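Local atomic coordinates of Keto/oxoacid ferredoxin oxidoreductase, gamma subunit (Geobacter sulfurreducens, PDB entry 3ON3), a protein that probably serves as the gamma subunit of an enzyme that oxidises 2-oxoacids and passes the electrons to ferredoxin. Residues L89-D100 with N109-N119; G137-K148 with F171-K182. All coordinates share one frame; numbering follows the deposited sequence.

Contact 1 pairs strands 93-98 and 111-115 at one end of the mixed sheet; 111-115 is an outermost strand of the sheet within this chain. Contact 2 packs helix 131-143 against helix 164-181. The two follow each other along the chain: contact 1 closes before contact 2 opens, and helix 117-125, which begins in contact 1, is followed by helix 131-143. Their centres lie about 12 Å apart, and they touch. Leu-96 packs on Met-139, a selenomethionine here, while Thr-113 lies against Leu-142 and Lys-182. The helix pair of contact 2 therefore covers the sheet face that carries Leu-96 and Thr-113. Contact 1 supplies part of the sheet and contact 2 part of the helical layer on that face.

Contact 1. Residues L89-D100 with N109-N119; sequences LKEGGVLLVDSD and NYQTTAFNIIN
Leu-89 lays its CD2 methyl 3.3 Å from CD1 of the Tyr-110 ring, and the two side chains run antiparallel alongside one another. Lys-90 O lies at the edge of that ring, in its plane. Beyond it a type II turn, Lys-90 to Gly-93, swings the chain into the strand. Within it, Gly-92 N donates an almost straight bond to Asn-109 O (3.0 Å, 176°). Regular parallel pairing follows. Leu-95 N donates to Gln-111 O, and Leu-95 O accepts from Thr-113 N at 2.9 Å. Leu-95 also runs alongside Thr-112, with CD2 3.7 Å from OG1. On the other face Leu-96 reaches Phe-115 and Ile-117, and its CG comes within 4.1 Å of Ile-117 CD1. Back on the face of Leu-95, Val-97 CG2 meets Ala-114 CB at 3.7 Å. Asp-98 holds its CG anti to its own backbone N (chi1 175°), which carries OD2 to the start of helix 117-125. There OD2 accepts from Ile-118 N at 2.9 Å (169°), while OD1 accepts from Leu-101 N. An alanine here is likely to leave the backbone N-H groups of Ile-118 and Leu-101 without their carboxylate mate and the helix start less firmly tied to the strand. Ser-99 N closes the pairing on Phe-115 O. This places parallel strands 93-98 and 111-115 at the edge of a mixed alpha/beta sheet, with helix 117-125 following straight after the edge strand.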
loop_
_atom_site.group_PDB
_atom_site.type_symbol
_atom_site.label_atom_id
_atom_site.label_comp_id
_atom_site.label_asym_id
_atom_site.label_seq_id
_atom_site.Cartn_x
_atom_site.Cartn_y
_atom_site.Cartn_z
ATOM N N LEU B 89 3.161 4.504 -20.982
ATOM C CA LEU B 89 1.777 4.212 -21.364
ATOM C C LEU B 89 1.673 3.777 -22.829
ATOM O O LEU B 89 2.087 4.507 -23.727
ATOM C CB LEU B 89 0.903 5.431 -21.130
ATOM C CG LEU B 89 -0.533 5.315 -21.624
ATOM C CD1 LEU B 89 -1.314 4.285 -20.795
ATOM C CD2 LEU B 89 -1.155 6.682 -21.536
ATOM N N LYS B 90 1.124 2.588 -23.066
ATOM C CA LYS B 90 1.025 2.058 -24.415
ATOM C C LYS B 90 0.149 2.963 -25.283
ATOM O O LYS B 90 -0.733 3.657 -24.775
ATOM C CB LYS B 90 0.458 0.639 -24.399
ATOM C CG LYS B 90 -1.021 0.583 -24.079
ATOM C CD LYS B 90 -1.638 -0.757 -24.459
ATOM C CE LYS B 90 -3.018 -0.919 -23.823
ATOM N NZ LYS B 90 -3.921 0.255 -24.054
ATOM N N GLU B 91 0.399 2.953 -26.591
ATOM C CA GLU B 91 -0.392 3.737 -27.538
ATOM C C GLU B 91 -1.855 3.317 -27.533
ATOM O O GLU B 91 -2.163 2.133 -27.597
ATOM C CB GLU B 91 0.167 3.602 -28.955
ATOM C CG GLU B 91 -0.372 4.645 -29.920
ATOM C CD GLU B 91 -0.730 4.060 -31.271
ATOM O OE1 GLU B 91 -1.354 2.977 -31.300
ATOM O OE2 GLU B 91 -0.394 4.683 -32.299
ATOM N N GLY B 92 -2.752 4.297 -27.477
ATOM C CA GLY B 92 -4.174 4.034 -27.357
ATOM C C GLY B 92 -4.567 3.718 -25.922
ATOM O O GLY B 92 -5.727 3.420 -25.636
ATOM N N GLY B 93 -3.596 3.782 -25.012
ATOM C CA GLY B 93 -3.850 3.515 -23.611
ATOM C C GLY B 93 -4.613 4.657 -22.984
ATOM O O GLY B 93 -4.724 5.735 -23.560
ATOM N N VAL B 94 -5.149 4.408 -21.794
ATOM C CA VAL B 94 -5.941 5.393 -21.066
ATOM C C VAL B 94 -5.046 6.405 -20.364
ATOM O O VAL B 94 -4.155 6.044 -19.598
ATOM C CB VAL B 94 -6.888 4.703 -20.036
ATOM C CG1 VAL B 94 -7.388 5.689 -18.979
ATOM C CG2 VAL B 94 -8.053 4.061 -20.753
ATOM N N LEU B 95 -5.273 7.678 -20.638
ATOM C CA LEU B 95 -4.490 8.712 -19.989
ATOM C C LEU B 95 -5.411 9.656 -19.255
ATOM O O LEU B 95 -6.152 10.388 -19.861
ATOM C CB LEU B 95 -3.634 9.473 -21.000
ATOM C CG LEU B 95 -2.923 10.716 -20.440
ATOM C CD1 LEU B 95 -2.035 10.357 -19.265
ATOM C CD2 LEU B 95 -2.125 11.456 -21.512
ATOM N N LEU B 96 -5.372 9.613 -17.930
ATOM C CA LEU B 96 -6.208 10.472 -17.109
ATOM C C LEU B 96 -5.341 11.451 -16.351
ATOM O O LEU B 96 -4.447 11.053 -15.582
ATOM C CB LEU B 96 -7.032 9.633 -16.125
ATOM C CG LEU B 96 -7.799 10.372 -15.021
ATOM C CD1 LEU B 96 -8.994 11.171 -15.595
ATOM C CD2 LEU B 96 -8.267 9.404 -13.956
ATOM N N VAL B 97 -5.608 12.733 -16.555
ATOM C CA VAL B 97 -4.830 13.770 -15.889
ATOM C C VAL B 97 -5.744 14.759 -15.178
ATOM O O VAL B 97 -6.935 14.792 -15.446
ATOM C CB VAL B 97 -3.893 14.514 -16.887
ATOM C CG1 VAL B 97 -3.050 13.514 -17.667
ATOM C CG2 VAL B 97 -4.691 15.395 -17.856
ATOM N N ASP B 98 -5.189 15.539 -14.256
ATOM C CA ASP B 98 -5.898 16.697 -13.735
ATOM C C ASP B 98 -5.687 17.880 -14.684
ATOM O O ASP B 98 -4.560 18.158 -15.102
ATOM C CB ASP B 98 -5.447 17.049 -12.319
ATOM C CG ASP B 98 -6.094 18.329 -11.808
ATOM O OD1 ASP B 98 -5.898 19.386 -12.432
ATOM O OD2 ASP B 98 -6.803 18.288 -10.788
ATOM N N SER B 99 -6.771 18.568 -15.030
ATOM C CA SER B 99 -6.717 19.578 -16.092
ATOM C C SER B 99 -6.207 20.943 -15.639
ATOM O O SER B 99 -5.737 21.738 -16.455
ATOM C CB SER B 99 -8.083 19.731 -16.763
ATOM O OG SER B 99 -9.049 20.181 -15.836
ATOM N N ASP B 100 -6.321 21.219 -14.345
ATOM C CA ASP B 100 -5.801 22.456 -13.776
ATOM C C ASP B 100 -4.279 22.415 -13.737
ATOM O O ASP B 100 -3.612 23.399 -14.051
ATOM C CB ASP B 100 -6.353 22.663 -12.361
ATOM C CG ASP B 100 -7.800 23.130 -12.361
ATOM O OD1 ASP B 100 -8.637 22.514 -11.664
ATOM O OD2 ASP B 100 -8.102 24.118 -13.064
ATOM N N ASN B 109 -0.293 9.287 -29.131
ATOM C CA ASN B 109 -1.685 8.895 -29.265
ATOM C C ASN B 109 -2.180 8.184 -28.006
ATOM O O ASN B 109 -1.730 7.077 -27.710
ATOM C CB ASN B 109 -1.850 7.962 -30.460
ATOM C CG ASN B 109 -2.200 8.701 -31.734
ATOM O OD1 ASN B 109 -1.854 9.874 -31.904
ATOM N ND2 ASN B 109 -2.892 8.017 -32.643
ATOM N N TYR B 110 -3.099 8.817 -27.274
ATOM C CA TYR B 110 -3.681 8.230 -26.063
ATOM C C TYR B 110 -5.175 8.550 -25.965
ATOM O O TYR B 110 -5.606 9.636 -26.365
ATOM C CB TYR B 110 -2.981 8.783 -24.811
ATOM C CG TYR B 110 -1.468 8.682 -24.831
ATOM C CD1 TYR B 110 -0.837 7.447 -24.767
ATOM C CD2 TYR B 110 -0.668 9.820 -24.900
ATOM C CE1 TYR B 110 0.551 7.342 -24.787
ATOM C CE2 TYR B 110 0.727 9.724 -24.919
ATOM C CZ TYR B 110 1.325 8.480 -24.863
ATOM O OH TYR B 110 2.693 8.356 -24.878
ATOM N N GLN B 111 -5.969 7.621 -25.432
ATOM C CA GLN B 111 -7.347 7.950 -25.076
ATOM C C GLN B 111 -7.264 8.848 -23.854
ATOM O O GLN B 111 -7.168 8.373 -22.722
ATOM C CB GLN B 111 -8.182 6.704 -24.774
ATOM C CG GLN B 111 -8.387 5.756 -25.956
ATOM C CD GLN B 111 -9.262 6.350 -27.057
ATOM O OE1 GLN B 111 -8.869 6.384 -28.231
ATOM N NE2 GLN B 111 -10.447 6.825 -26.683
ATOM N N THR B 112 -7.289 10.152 -24.092
ATOM C CA THR B 112 -7.004 11.129 -23.052
ATOM C C THR B 112 -8.259 11.756 -22.469
ATOM O O THR B 112 -9.122 12.253 -23.192
ATOM C CB THR B 112 -6.096 12.254 -23.583
ATOM O OG1 THR B 112 -4.866 11.690 -24.048
ATOM C CG2 THR B 112 -5.799 13.252 -22.486
ATOM N N THR B 113 -8.346 11.732 -21.146
ATOM C CA THR B 113 -9.421 12.399 -20.443
ATOM C C THR B 113 -8.833 13.324 -19.409
ATOM O O THR B 113 -7.902 12.954 -18.708
ATOM C CB THR B 113 -10.356 11.404 -19.737
ATOM O OG1 THR B 113 -10.965 10.562 -20.720
ATOM C CG2 THR B 113 -11.445 12.150 -18.963
ATOM N N ALA B 114 -9.384 14.528 -19.320
ATOM C CA ALA B 114 -8.873 15.526 -18.396
ATOM C C ALA B 114 -10.012 16.256 -17.709
ATOM O O ALA B 114 -10.929 16.732 -18.368
ATOM C CB ALA B 114 -7.971 16.525 -19.141
ATOM N N PHE B 115 -9.963 16.329 -16.386
ATOM C CA PHE B 115 -10.904 17.162 -15.652
ATOM C C PHE B 115 -10.306 17.621 -14.351
ATOM O O PHE B 115 -9.202 17.211 -13.993
ATOM C CB PHE B 115 -12.293 16.502 -15.466
ATOM C CG PHE B 115 -12.355 15.401 -14.425
ATOM C CD1 PHE B 115 -12.726 15.686 -13.117
ATOM C CD2 PHE B 115 -12.115 14.077 -14.773
ATOM C CE1 PHE B 115 -12.831 14.679 -12.152
ATOM C CE2 PHE B 115 -12.213 13.049 -13.822
ATOM C CZ PHE B 115 -12.571 13.352 -12.502
ATOM N N ASN B 116 -11.024 18.507 -13.671
ATOM C CA ASN B 116 -10.538 19.109 -12.440
ATOM C C ASN B 116 -10.623 18.161 -11.246
ATOM O O ASN B 116 -11.348 18.417 -10.295
ATOM C CB ASN B 116 -11.285 20.417 -12.156
ATOM C CG ASN B 116 -12.786 20.220 -12.009
ATOM O OD1 ASN B 116 -13.347 19.194 -12.417
ATOM N ND2 ASN B 116 -13.446 21.209 -11.425
ATOM N N ILE B 117 -9.866 17.072 -11.311
ATOM C CA ILE B 117 -9.856 16.051 -10.261
ATOM C C ILE B 117 -9.651 16.612 -8.861
ATOM O O ILE B 117 -10.406 16.310 -7.933
ATOM C CB ILE B 117 -8.752 15.008 -10.500
ATOM C CG1 ILE B 117 -9.005 14.250 -11.807
ATOM C CG2 ILE B 117 -8.700 14.033 -9.336
ATOM C CD1 ILE B 117 -7.827 13.394 -12.296
ATOM N N ILE B 118 -8.605 17.406 -8.706
ATOM C CA ILE B 118 -8.237 17.915 -7.395
ATOM C C ILE B 118 -9.307 18.876 -6.882
ATOM O O ILE B 118 -9.675 18.856 -5.714
ATOM C CB ILE B 118 -6.840 18.595 -7.424
ATOM C CG1 ILE B 118 -5.735 17.549 -7.242
ATOM C CG2 ILE B 118 -6.711 19.566 -6.288
ATOM C CD1 ILE B 118 -4.768 17.448 -8.371
ATOM N N ASN B 119 -9.826 19.694 -7.784
ATOM C CA ASN B 119 -10.771 20.730 -7.429
ATOM C C ASN B 119 -12.165 20.173 -7.215
ATOM O O ASN B 119 -12.955 20.724 -6.452
ATOM C CB ASN B 119 -10.801 21.786 -8.518
ATOM C CG ASN B 119 -11.070 23.156 -7.973
ATOM O OD1 ASN B 119 -12.210 23.621 -7.975
ATOM N ND2 ASN B 119 -10.023 23.811 -7.482
HETATM O O HOH W 1 -11.122 23.660 -11.555
#

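Contact 2. Residues G137-K148 with F171-K182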
loop_
_atom_site.group_PDB
_atom_site.type_symbol
_atom_site.label_atom_id
_atom_site.label_comp_id
_atom_site.label_asym_id
_atom_site.label_seq_id
_atom_site.Cartn_x
_atom_site.Cartn_y
_atom_site.Cartn_z
ATOM N N GLY B 137 -12.458 6.744 -8.849
ATOM C CA GLY B 137 -13.772 6.656 -9.486
ATOM C C GLY B 137 -13.629 6.899 -10.981
ATOM O O GLY B 137 -14.210 6.194 -11.823
ATOM N N ALA B 138 -12.819 7.891 -11.319
ATOM C CA ALA B 138 -12.579 8.199 -12.729
ATOM C C ALA B 138 -11.904 7.031 -13.445
ATOM O O ALA B 138 -12.304 6.679 -14.554
ATOM C CB ALA B 138 -11.771 9.464 -12.872
HETATM N N MSE B 139 -10.900 6.430 -12.803
HETATM C CA MSE B 139 -10.121 5.344 -13.397
HETATM C C MSE B 139 -10.959 4.097 -13.619
HETATM O O MSE B 139 -10.722 3.346 -14.564
HETATM C CB MSE B 139 -8.933 4.963 -12.497
HETATM C CG MSE B 139 -7.612 5.504 -12.944
HETATM SE SE MSE B 139 -7.113 5.097 -14.804
HETATM C CE MSE B 139 -6.345 6.839 -15.059
ATOM N N VAL B 140 -11.903 3.858 -12.714
ATOM C CA VAL B 140 -12.822 2.720 -12.824
ATOM C C VAL B 140 -13.756 2.945 -14.008
ATOM O O VAL B 140 -13.933 2.055 -14.838
ATOM C CB VAL B 140 -13.622 2.500 -11.496
ATOM C CG1 VAL B 140 -14.738 1.445 -11.656
ATOM C CG2 VAL B 140 -12.657 2.120 -10.332
ATOM N N ALA B 141 -14.356 4.136 -14.075
ATOM C CA ALA B 141 -15.185 4.517 -15.222
ATOM C C ALA B 141 -14.469 4.287 -16.559
ATOM O O ALA B 141 -15.005 3.607 -17.436
ATOM C CB ALA B 141 -15.648 5.966 -15.114
ATOM N N LEU B 142 -13.246 4.808 -16.688
ATOM C CA LEU B 142 -12.512 4.757 -17.964
ATOM C C LEU B 142 -11.954 3.389 -18.378
ATOM O O LEU B 142 -11.916 3.075 -19.552
ATOM C CB LEU B 142 -11.380 5.798 -17.996
ATOM C CG LEU B 142 -11.759 7.273 -17.857
ATOM C CD1 LEU B 142 -10.517 8.120 -17.670
ATOM C CD2 LEU B 142 -12.595 7.777 -19.070
ATOM N N THR B 143 -11.519 2.569 -17.429
ATOM C CA THR B 143 -10.871 1.304 -17.789
ATOM C C THR B 143 -11.844 0.139 -17.865
ATOM O O THR B 143 -11.648 -0.798 -18.642
ATOM C CB THR B 143 -9.757 0.938 -16.788
ATOM O OG1 THR B 143 -10.311 0.823 -15.466
ATOM C CG2 THR B 143 -8.668 2.000 -16.793
ATOM N N GLY B 144 -12.891 0.201 -17.046
ATOM C CA GLY B 144 -13.794 -0.916 -16.856
ATOM C C GLY B 144 -13.071 -2.160 -16.367
ATOM O O GLY B 144 -13.523 -3.258 -16.608
ATOM N N VAL B 145 -11.947 -1.999 -15.674
ATOM C CA VAL B 145 -11.173 -3.170 -15.266
ATOM C C VAL B 145 -11.859 -3.931 -14.117
ATOM O O VAL B 145 -11.775 -5.162 -14.036
ATOM C CB VAL B 145 -9.674 -2.828 -14.941
ATOM C CG1 VAL B 145 -9.545 -2.031 -13.648
ATOM C CG2 VAL B 145 -8.853 -4.089 -14.857
ATOM N N VAL B 146 -12.548 -3.192 -13.246
ATOM C CA VAL B 146 -13.328 -3.785 -12.155
ATOM C C VAL B 146 -14.747 -3.235 -12.202
ATOM O O VAL B 146 -14.962 -2.139 -12.732
ATOM C CB VAL B 146 -12.718 -3.471 -10.771
ATOM C CG1 VAL B 146 -11.339 -4.124 -10.634
ATOM C CG2 VAL B 146 -12.611 -1.952 -10.528
ATOM N N SER B 147 -15.712 -3.976 -11.648
ATOM C CA SER B 147 -17.084 -3.479 -11.583
ATOM C C SER B 147 -17.119 -2.254 -10.687
ATOM O O SER B 147 -16.281 -2.104 -9.797
ATOM C CB SER B 147 -18.051 -4.551 -11.053
ATOM O OG SER B 147 -17.697 -4.955 -9.732
ATOM N N LYS B 148 -18.085 -1.380 -10.933
ATOM C CA LYS B 148 -18.284 -0.213 -10.090
ATOM C C LYS B 148 -18.559 -0.670 -8.655
ATOM O O LYS B 148 -18.079 -0.054 -7.702
ATOM C CB LYS B 148 -19.438 0.651 -10.622
ATOM C CG LYS B 148 -19.719 1.916 -9.791
ATOM C CD LYS B 148 -21.063 2.586 -10.172
ATOM C CE LYS B 148 -21.209 3.977 -9.544
ATOM N NZ LYS B 148 -22.632 4.503 -9.588
ATOM N N PHE B 171 -16.058 9.332 -4.927
ATOM C CA PHE B 171 -15.970 8.217 -5.853
ATOM C C PHE B 171 -16.998 8.364 -6.981
ATOM O O PHE B 171 -16.666 8.218 -8.156
ATOM C CB PHE B 171 -16.180 6.904 -5.096
ATOM C CG PHE B 171 -16.382 5.705 -5.988
ATOM C CD1 PHE B 171 -15.298 5.091 -6.609
ATOM C CD2 PHE B 171 -17.653 5.166 -6.175
ATOM C CE1 PHE B 171 -15.481 3.974 -7.421
ATOM C CE2 PHE B 171 -17.849 4.046 -6.995
ATOM C CZ PHE B 171 -16.766 3.450 -7.613
ATOM N N GLN B 172 -18.245 8.647 -6.611
ATOM C CA GLN B 172 -19.332 8.800 -7.581
ATOM C C GLN B 172 -19.024 9.929 -8.563
ATOM O O GLN B 172 -19.165 9.773 -9.766
ATOM C CB GLN B 172 -20.660 9.065 -6.851
ATOM C CG GLN B 172 -21.845 9.305 -7.765
ATOM C CD GLN B 172 -22.020 8.203 -8.789
ATOM O OE1 GLN B 172 -21.870 7.027 -8.488
ATOM N NE2 GLN B 172 -22.321 8.589 -10.012
HETATM N N MSE B 173 -18.575 11.061 -8.035
HETATM C CA MSE B 173 -18.262 12.219 -8.858
HETATM C C MSE B 173 -17.079 12.017 -9.791
HETATM O O MSE B 173 -17.107 12.484 -10.938
HETATM C CB MSE B 173 -18.038 13.453 -7.996
HETATM C CG MSE B 173 -19.271 13.873 -7.216
HETATM SE SE MSE B 173 -19.196 15.752 -6.686
HETATM C CE MSE B 173 -19.415 16.554 -8.456
ATOM N N GLY B 174 -16.027 11.366 -9.302
ATOM C CA GLY B 174 -14.916 11.019 -10.167
ATOM C C GLY B 174 -15.454 10.205 -11.345
ATOM O O GLY B 174 -15.153 10.457 -12.529
ATOM N N PHE B 175 -16.259 9.213 -10.992
ATOM C CA PHE B 175 -16.899 8.305 -11.928
ATOM C C PHE B 175 -17.711 9.066 -12.964
ATOM O O PHE B 175 -17.539 8.866 -14.163
ATOM C CB PHE B 175 -17.814 7.357 -11.148
ATOM C CG PHE B 175 -18.395 6.243 -11.961
ATOM C CD1 PHE B 175 -17.694 5.054 -12.130
ATOM C CD2 PHE B 175 -19.672 6.356 -12.499
ATOM C CE1 PHE B 175 -18.239 4.007 -12.844
ATOM C CE2 PHE B 175 -20.235 5.302 -13.214
ATOM C CZ PHE B 175 -19.520 4.127 -13.386
ATOM N N GLU B 176 -18.584 9.951 -12.499
ATOM C CA GLU B 176 -19.472 10.688 -13.392
ATOM C C GLU B 176 -18.687 11.597 -14.344
ATOM O O GLU B 176 -18.908 11.568 -15.555
ATOM C CB GLU B 176 -20.444 11.555 -12.603
ATOM C CG GLU B 176 -21.388 10.824 -11.692
ATOM C CD GLU B 176 -22.183 11.773 -10.836
ATOM O OE1 GLU B 176 -21.763 12.941 -10.694
ATOM O OE2 GLU B 176 -23.220 11.352 -10.299
ATOM N N LYS B 177 -17.799 12.414 -13.782
ATOM C CA LYS B 177 -17.073 13.429 -14.553
ATOM C C LYS B 177 -16.129 12.836 -15.597
ATOM O O LYS B 177 -16.018 13.368 -16.694
ATOM C CB LYS B 177 -16.302 14.384 -13.644
ATOM C CG LYS B 177 -17.164 15.279 -12.776
ATOM C CD LYS B 177 -16.313 16.391 -12.190
ATOM C CE LYS B 177 -17.092 17.286 -11.263
ATOM N NZ LYS B 177 -16.366 18.576 -11.059
ATOM N N ALA B 178 -15.455 11.742 -15.266
ATOM C CA ALA B 178 -14.638 11.061 -16.266
ATOM C C ALA B 178 -15.463 10.637 -17.489
ATOM O O ALA B 178 -15.018 10.784 -18.627
ATOM C CB ALA B 178 -13.950 9.862 -15.672
ATOM N N LEU B 179 -16.654 10.096 -17.248
ATOM C CA LEU B 179 -17.497 9.637 -18.334
ATOM C C LEU B 179 -17.871 10.826 -19.213
ATOM O O LEU B 179 -17.816 10.727 -20.417
ATOM C CB LEU B 179 -18.747 8.902 -17.813
ATOM C CG LEU B 179 -18.421 7.526 -17.211
ATOM C CD1 LEU B 179 -19.659 6.865 -16.587
ATOM C CD2 LEU B 179 -17.740 6.584 -18.222
ATOM N N ALA B 180 -18.210 11.954 -18.594
ATOM C CA ALA B 180 -18.673 13.114 -19.337
ATOM C C ALA B 180 -17.518 13.900 -19.975
ATOM O O ALA B 180 -17.714 14.571 -20.977
ATOM C CB ALA B 180 -19.525 14.014 -18.448
ATOM N N ALA B 181 -16.317 13.793 -19.412
ATOM C CA ALA B 181 -15.187 14.569 -19.907
ATOM C C ALA B 181 -14.480 13.883 -21.072
ATOM O O ALA B 181 -13.855 14.540 -21.897
ATOM C CB ALA B 181 -14.194 14.881 -18.783
ATOM N N LYS B 182 -14.590 12.563 -21.148
ATOM C CA LYS B 182 -13.831 11.823 -22.141
ATOM C C LYS B 182 -14.296 12.141 -23.572
ATOM O O LYS B 182 -15.389 12.692 -23.790
ATOM C CB LYS B 182 -13.910 10.326 -21.859
ATOM C CG LYS B 182 -15.269 9.740 -22.118
ATOM C CD LYS B 182 -15.300 8.235 -21.864
ATOM C CE LYS B 182 -16.736 7.724 -22.084
ATOM N NZ LYS B 182 -16.828 6.238 -22.065
HETATM O O HOH W 2 -15.584 4.686 -20.007
#
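A close helix-helix crossing joins 137-143 to 171-181, with axes 6.8 Å apart at 44°. Gly-137 and Gly-174 make this approach possible. A CB on Gly-137 would clash with Phe-171 O. Instead, Gly-137 CA makes a CA-H...O contact with Phe-171 O at 3.5 Å, and Gly-137 O receives another from Phe-175 CA. Next to it, Ala-138 CB meets Ala-178 CB at 3.6 Å, one turn beyond Gly-174. Such small residues at a crossing are a familiar way for helices to bring their backbones together. Here the pair packs on the sheet, with Ala-138 and Leu-142 resting on Leu-96 of strand 93-98. Further along, Ala-141 CB makes an off-centre CH-pi contact with the Phe-175 ring and lies 3.8 Å from Leu-179 CD2. Lys-148 comes from the start of the next helix, 148-157. With CG opposite the backbone N (chi1 -180°) and every later torsion extended, the chain reaches across the Phe-175 ring at about a right angle. Lys-148 CE sits over the centre of one ring face, 4.0 Å from the centroid, and NZ adds an off-centre cation-pi contact. Lys-148 NZ donates a hydrogen bond to Gln-172 OE1 at 2.9 Å, in the amide carbonyl plane and on a lone pair. Gln-172 NE2 donates in turn to Glu-176 OE2 at 2.9 Å, which fixes the rotation of the amide.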